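Local coordinates for protein TRAP dicarboxylate transporter-DctP subunit (Marinobacter aquaeolei, PDB 4PFI) that probably captures an organic acid such as a dicarboxylate in the periplasm and hands it to the membrane components of a TRAP transporter, at residues V49-A54 against V71-Y76; F223-M228 against E291-Q296. All blocks are in the same frame, centred on the assembly; numbering follows the deposited sequence.

Interaction 1: V49-A54 against V71-Y76; sequences VQHLYA and VDVFPY
His51 and Ala54, one turn apart on helix 49-65, come against Val73 on strand 70-74, which runs out into a loop at Pro75. The backbones approach to 6.9 Å between Ala54 CA and Val73 CA, and to 6.8 Å between His51 CA and Pro75 CA, with no hydrogen bond from one segment to the other. The strand's own bonding is to its sheet neighbour, through Asp72 and Phe74 to Phe40. The fork of the two Val73 methyls faces the Ala54 methyl: Val73 CG1 lies 4.0 Å from Ala54 CB and Val73 CG2 4.1 Å from it. Val73 CG1 also meets the imidazole of His51 at its edge, near the ring plane, 4.1 Å from His51 CD2. The ring gets there because His51 CG stands anti to the backbone N (chi1 -167°), which brings its end nearer the strand than the direction of its CB would suggest. Phe74 points its CB away from the helix. Leu42 touches both Ala54 and Val73 and adds to the apolar patch. This is helix-on-sheet packing within a beta-alpha-beta crossover, strand 37-41, helix 49-65 and parallel strand 70-74, as in the alpha/beta domains of periplasmic binding proteins.

Interaction 2: F223-M228 against E291-Q296; sequences FAIEEM and ETILEQ
Glu226 lies against Thr292 and Ile293 in a helix-helix contact of the family 7 (DctP-type) solute-binding protein fold, between short helix 222-228 and the C-terminal end of long helix 263-296. The segment axes cross at 43°, 9.9 Å apart at closest. Glu226 starts with its CB directed at the other helix, 3.8 Å from Ile293 CG1, and the two side chains run alongside, pointing opposite ways. Its CG, anti to the backbone N (chi1 -171°), reaches Thr292 CG2 at 3.8 Å and still touches Ile293 CG1. A bend at chi2 (-75°) turns the chain aside, so that the carboxylate passes alongside the threonine methyl, Glu226 CD 3.9 Å from Thr292 CG2. At the tip the two oxygens part: Glu226 OE2 lies 3.6 Å from Thr292 CG2, the shortest contact here, a van der Waals touch, whereas OE1 makes a long, weak ion pair with Arg289. An alanine here would keep the CB contact but is likely to leave the Thr292 methyl without its cover and Arg289 without this distant carboxylate. Thr292 OG1 turns instead to its own helix, bonding Glu288 O. One residue earlier, Ile225 crosses Ile293 at a slant, with Ile225 CG2 4.0 Å from Ile293 CD1.

Interactions 1 and 2 follow one another along the chain, their centres 21 Å apart, yet their first segments meet directly: Val49 CG2 packs 3.6 Å from Phe223 CE2. Helix 263-296 reaches both. Val49 touches it at Gln282 and Leu285, while Phe223 rests on Leu285 and Arg289 and donates its backbone N to Asn286, so Leu285 is shared by the two neighbours. Glu157 is a second shared point, taking a hydrogen bond from Gln50 NE2 and packing against Phe223. The sodium ion, at a site formed by Gln234, Asn235 and Gly298, belongs to the side of interaction 2, about 9 Å from the Ile293 side chain. The model is the open, ligand-free form.

Interaction 1: V49-A54 against V71-Y76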
loop_
_atom_site.group_PDB
_atom_site.type_symbol
_atom_site.label_atom_id
_atom_site.label_comp_id
_atom_site.label_asym_id
_atom_site.label_seq_id
_atom_site.Cartn_x
_atom_site.Cartn_y
_atom_site.Cartn_z
ATOM N N VAL A 49 -1.233 -6.026 -8.695
ATOM C CA VAL A 49 -0.348 -4.945 -9.099
ATOM C C VAL A 49 1.123 -5.310 -8.864
ATOM O O VAL A 49 1.971 -5.033 -9.702
ATOM C CB VAL A 49 -0.666 -3.648 -8.333
ATOM C CG1 VAL A 49 0.278 -2.525 -8.746
ATOM C CG2 VAL A 49 -2.127 -3.230 -8.545
ATOM N N GLN A 50 1.419 -5.928 -7.726
ATOM C CA GLN A 50 2.767 -6.378 -7.429
ATOM C C GLN A 50 3.265 -7.383 -8.467
ATOM O O GLN A 50 4.389 -7.272 -8.955
ATOM C CB GLN A 50 2.831 -6.984 -6.018
ATOM C CG GLN A 50 2.789 -5.928 -4.939
ATOM C CD GLN A 50 3.067 -6.440 -3.556
ATOM O OE1 GLN A 50 3.683 -7.496 -3.369
ATOM N NE2 GLN A 50 2.608 -5.690 -2.555
ATOM N N HIS A 51 2.446 -8.374 -8.788
ATOM C CA HIS A 51 2.819 -9.338 -9.791
ATOM C C HIS A 51 3.060 -8.665 -11.182
ATOM O O HIS A 51 4.070 -8.910 -11.836
ATOM C CB HIS A 51 1.758 -10.416 -9.903
ATOM C CG HIS A 51 2.206 -11.608 -10.683
ATOM N ND1 HIS A 51 1.487 -12.121 -11.737
ATOM C CD2 HIS A 51 3.317 -12.378 -10.566
ATOM C CE1 HIS A 51 2.128 -13.168 -12.234
ATOM N NE2 HIS A 51 3.237 -13.341 -11.544
ATOM N N LEU A 52 2.132 -7.818 -11.619
ATOM C CA LEU A 52 2.275 -7.147 -12.903
ATOM C C LEU A 52 3.549 -6.327 -12.938
ATOM O O LEU A 52 4.279 -6.343 -13.927
ATOM C CB LEU A 52 1.076 -6.254 -13.171
ATOM C CG LEU A 52 -0.199 -7.063 -13.401
ATOM C CD1 LEU A 52 -1.411 -6.140 -13.518
ATOM C CD2 LEU A 52 -0.048 -7.949 -14.626
ATOM N N TYR A 53 3.802 -5.609 -11.849
ATOM C CA TYR A 53 5.009 -4.798 -11.713
ATOM C C TYR A 53 6.231 -5.700 -11.828
ATOM O O TYR A 53 7.157 -5.432 -12.601
ATOM C CB TYR A 53 5.020 -4.092 -10.359
ATOM C CG TYR A 53 6.237 -3.241 -10.056
ATOM C CD1 TYR A 53 7.407 -3.803 -9.521
ATOM C CD2 TYR A 53 6.216 -1.864 -10.272
ATOM C CE1 TYR A 53 8.521 -3.014 -9.222
ATOM C CE2 TYR A 53 7.329 -1.072 -9.976
ATOM C CZ TYR A 53 8.470 -1.654 -9.454
ATOM O OH TYR A 53 9.549 -0.850 -9.170
ATOM N N ALA A 54 6.224 -6.776 -11.053
ATOM C CA ALA A 54 7.371 -7.667 -11.019
ATOM C C ALA A 54 7.634 -8.313 -12.395
ATOM O O ALA A 54 8.794 -8.479 -12.791
ATOM C CB ALA A 54 7.201 -8.704 -9.948
ATOM N N VAL A 71 15.567 -13.279 -13.406
ATOM C CA VAL A 71 14.782 -12.891 -12.238
ATOM C C VAL A 71 13.687 -13.914 -11.954
ATOM O O VAL A 71 12.840 -14.192 -12.791
ATOM C CB VAL A 71 14.169 -11.468 -12.384
ATOM C CG1 VAL A 71 13.394 -11.096 -11.139
ATOM C CG2 VAL A 71 15.251 -10.443 -12.632
ATOM N N ASP A 72 13.719 -14.479 -10.760
ATOM C CA ASP A 72 12.685 -15.406 -10.349
ATOM C C ASP A 72 11.706 -14.667 -9.469
ATOM O O ASP A 72 12.083 -14.100 -8.441
ATOM C CB ASP A 72 13.285 -16.615 -9.636
ATOM C CG ASP A 72 13.740 -17.691 -10.611
ATOM O OD1 ASP A 72 14.254 -17.336 -11.697
ATOM O OD2 ASP A 72 13.571 -18.893 -10.302
ATOM N N VAL A 73 10.454 -14.639 -9.912
ATOM C CA VAL A 73 9.387 -13.963 -9.190
ATOM C C VAL A 73 8.611 -14.961 -8.341
ATOM O O VAL A 73 8.154 -15.997 -8.836
ATOM C CB VAL A 73 8.427 -13.245 -10.162
ATOM C CG1 VAL A 73 7.199 -12.672 -9.415
ATOM C CG2 VAL A 73 9.157 -12.145 -10.880
ATOM N N PHE A 74 8.472 -14.626 -7.058
ATOM C CA PHE A 74 7.789 -15.462 -6.080
ATOM C C PHE A 74 6.527 -14.774 -5.533
ATOM O O PHE A 74 6.581 -14.037 -4.546
ATOM C CB PHE A 74 8.744 -15.812 -4.938
ATOM C CG PHE A 74 9.934 -16.623 -5.379
ATOM C CD1 PHE A 74 9.826 -17.986 -5.583
ATOM C CD2 PHE A 74 11.152 -16.016 -5.617
ATOM C CE1 PHE A 74 10.923 -18.733 -6.014
ATOM C CE2 PHE A 74 12.254 -16.762 -6.043
ATOM C CZ PHE A 74 12.131 -18.119 -6.239
ATOM N N PRO A 75 5.386 -15.006 -6.190
ATOM C CA PRO A 75 4.083 -14.555 -5.682
ATOM C C PRO A 75 3.687 -15.263 -4.391
ATOM O O PRO A 75 4.157 -16.361 -4.094
ATOM C CB PRO A 75 3.105 -14.922 -6.804
ATOM C CG PRO A 75 3.846 -15.908 -7.689
ATOM C CD PRO A 75 5.302 -15.604 -7.534
ATOM N N TYR A 76 2.820 -14.599 -3.633
ATOM C CA TYR A 76 2.288 -15.106 -2.369
ATOM C C TYR A 76 1.735 -16.530 -2.463
ATOM O O TYR A 76 0.895 -16.831 -3.311
ATOM C CB TYR A 76 1.196 -14.168 -1.866
ATOM C CG TYR A 76 0.681 -14.544 -0.500
ATOM C CD1 TYR A 76 1.291 -14.052 0.654
ATOM C CD2 TYR A 76 -0.418 -15.385 -0.358
ATOM C CE1 TYR A 76 0.821 -14.388 1.915
ATOM C CE2 TYR A 76 -0.899 -15.727 0.900
ATOM C CZ TYR A 76 -0.274 -15.229 2.037
ATOM O OH TYR A 76 -0.752 -15.574 3.300
#

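Interaction 2: F223-M228 against E291-Q296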
loop_
_atom_site.group_PDB
_atom_site.type_symbol
_atom_site.label_atom_id
_atom_site.label_comp_id
_atom_site.label_asym_id
_atom_site.label_seq_id
_atom_site.Cartn_x
_atom_site.Cartn_y
_atom_site.Cartn_z
ATOM N N PHE A 223 -8.997 -4.074 -6.414
ATOM C CA PHE A 223 -8.579 -5.409 -6.853
ATOM C C PHE A 223 -8.520 -6.397 -5.714
ATOM O O PHE A 223 -8.780 -7.561 -5.915
ATOM C CB PHE A 223 -7.237 -5.438 -7.621
ATOM C CG PHE A 223 -6.046 -5.163 -6.785
ATOM C CD1 PHE A 223 -5.340 -6.194 -6.165
ATOM C CD2 PHE A 223 -5.599 -3.837 -6.618
ATOM C CE1 PHE A 223 -4.173 -5.881 -5.377
ATOM C CE2 PHE A 223 -4.484 -3.535 -5.850
ATOM C CZ PHE A 223 -3.765 -4.552 -5.228
ATOM N N ALA A 224 -8.135 -5.945 -4.527
ATOM C CA ALA A 224 -8.051 -6.852 -3.393
ATOM C C ALA A 224 -9.484 -7.234 -2.915
ATOM O O ALA A 224 -9.749 -8.385 -2.545
ATOM C CB ALA A 224 -7.254 -6.228 -2.276
ATOM N N ILE A 225 -10.405 -6.266 -2.956
ATOM C CA ILE A 225 -11.804 -6.510 -2.620
ATOM C C ILE A 225 -12.432 -7.566 -3.559
ATOM O O ILE A 225 -13.103 -8.498 -3.104
ATOM C CB ILE A 225 -12.600 -5.199 -2.693
ATOM C CG1 ILE A 225 -12.157 -4.278 -1.544
ATOM C CG2 ILE A 225 -14.099 -5.460 -2.632
ATOM C CD1 ILE A 225 -12.621 -2.832 -1.696
ATOM N N GLU A 226 -12.225 -7.406 -4.863
ATOM C CA GLU A 226 -12.743 -8.359 -5.835
ATOM C C GLU A 226 -12.110 -9.740 -5.611
ATOM O O GLU A 226 -12.801 -10.751 -5.599
ATOM C CB GLU A 226 -12.509 -7.876 -7.282
ATOM C CG GLU A 226 -13.220 -8.706 -8.350
ATOM C CD GLU A 226 -12.555 -10.058 -8.613
ATOM O OE1 GLU A 226 -11.308 -10.159 -8.506
ATOM O OE2 GLU A 226 -13.277 -11.044 -8.926
ATOM N N GLU A 227 -10.790 -9.779 -5.467
ATOM C CA GLU A 227 -10.065 -11.039 -5.297
ATOM C C GLU A 227 -10.559 -11.854 -4.072
ATOM O O GLU A 227 -10.686 -13.080 -4.154
ATOM C CB GLU A 227 -8.571 -10.772 -5.141
ATOM C CG GLU A 227 -7.734 -12.026 -5.179
ATOM C CD GLU A 227 -7.918 -12.804 -6.489
ATOM O OE1 GLU A 227 -7.942 -12.177 -7.584
ATOM O OE2 GLU A 227 -8.062 -14.048 -6.419
HETATM N N MSE A 228 -10.827 -11.178 -2.946
HETATM C CA MSE A 228 -11.269 -11.835 -1.717
HETATM C C MSE A 228 -12.766 -12.027 -1.707
HETATM O O MSE A 228 -13.303 -12.635 -0.799
HETATM C CB MSE A 228 -10.943 -10.960 -0.493
HETATM C CG MSE A 228 -9.609 -10.252 -0.535
HETATM SE SE MSE A 228 -8.420 -10.938 0.763
HETATM C CE MSE A 228 -8.348 -12.678 -0.153
ATOM N N GLU A 291 -15.371 -3.154 -12.637
ATOM C CA GLU A 291 -16.415 -3.661 -13.548
ATOM C C GLU A 291 -16.799 -5.105 -13.174
ATOM O O GLU A 291 -17.973 -5.467 -13.178
ATOM C CB GLU A 291 -15.954 -3.597 -15.011
ATOM N N THR A 292 -15.811 -5.929 -12.847
ATOM C CA THR A 292 -16.081 -7.298 -12.411
ATOM C C THR A 292 -16.975 -7.320 -11.162
ATOM O O THR A 292 -17.943 -8.065 -11.098
ATOM C CB THR A 292 -14.767 -8.047 -12.149
ATOM O OG1 THR A 292 -14.028 -8.105 -13.378
ATOM C CG2 THR A 292 -15.024 -9.448 -11.608
ATOM N N ILE A 293 -16.646 -6.496 -10.176
ATOM C CA ILE A 293 -17.473 -6.350 -8.985
ATOM C C ILE A 293 -18.938 -6.004 -9.326
ATOM O O ILE A 293 -19.845 -6.581 -8.766
ATOM C CB ILE A 293 -16.886 -5.270 -8.038
ATOM C CG1 ILE A 293 -15.766 -5.855 -7.198
ATOM C CG2 ILE A 293 -17.926 -4.739 -7.093
ATOM C CD1 ILE A 293 -14.848 -4.807 -6.532
ATOM N N LEU A 294 -19.160 -5.048 -10.230
ATOM C CA LEU A 294 -20.506 -4.607 -10.533
ATOM C C LEU A 294 -21.329 -5.698 -11.207
ATOM O O LEU A 294 -22.537 -5.748 -11.013
ATOM C CB LEU A 294 -20.487 -3.328 -11.363
ATOM C CG LEU A 294 -20.015 -2.128 -10.523
ATOM C CD1 LEU A 294 -19.902 -0.914 -11.387
ATOM C CD2 LEU A 294 -20.948 -1.850 -9.341
ATOM N N GLU A 295 -20.682 -6.579 -11.972
ATOM C CA GLU A 295 -21.353 -7.755 -12.549
ATOM C C GLU A 295 -21.987 -8.671 -11.482
ATOM O O GLU A 295 -22.927 -9.400 -11.764
ATOM C CB GLU A 295 -20.368 -8.579 -13.388
ATOM C CG GLU A 295 -19.860 -7.834 -14.632
ATOM C CD GLU A 295 -18.542 -8.401 -15.213
ATOM O OE1 GLU A 295 -18.143 -9.541 -14.846
ATOM O OE2 GLU A 295 -17.886 -7.697 -16.029
ATOM N N GLN A 296 -21.452 -8.667 -10.263
ATOM C CA GLN A 296 -21.997 -9.516 -9.219
ATOM C C GLN A 296 -23.423 -9.041 -8.864
ATOM O O GLN A 296 -24.298 -9.850 -8.547
ATOM C CB GLN A 296 -21.091 -9.476 -7.979
ATOM C CG GLN A 296 -21.714 -9.989 -6.683
ATOM C CD GLN A 296 -21.794 -11.514 -6.594
ATOM O OE1 GLN A 296 -21.134 -12.218 -7.351
ATOM N NE2 GLN A 296 -22.600 -12.026 -5.653
#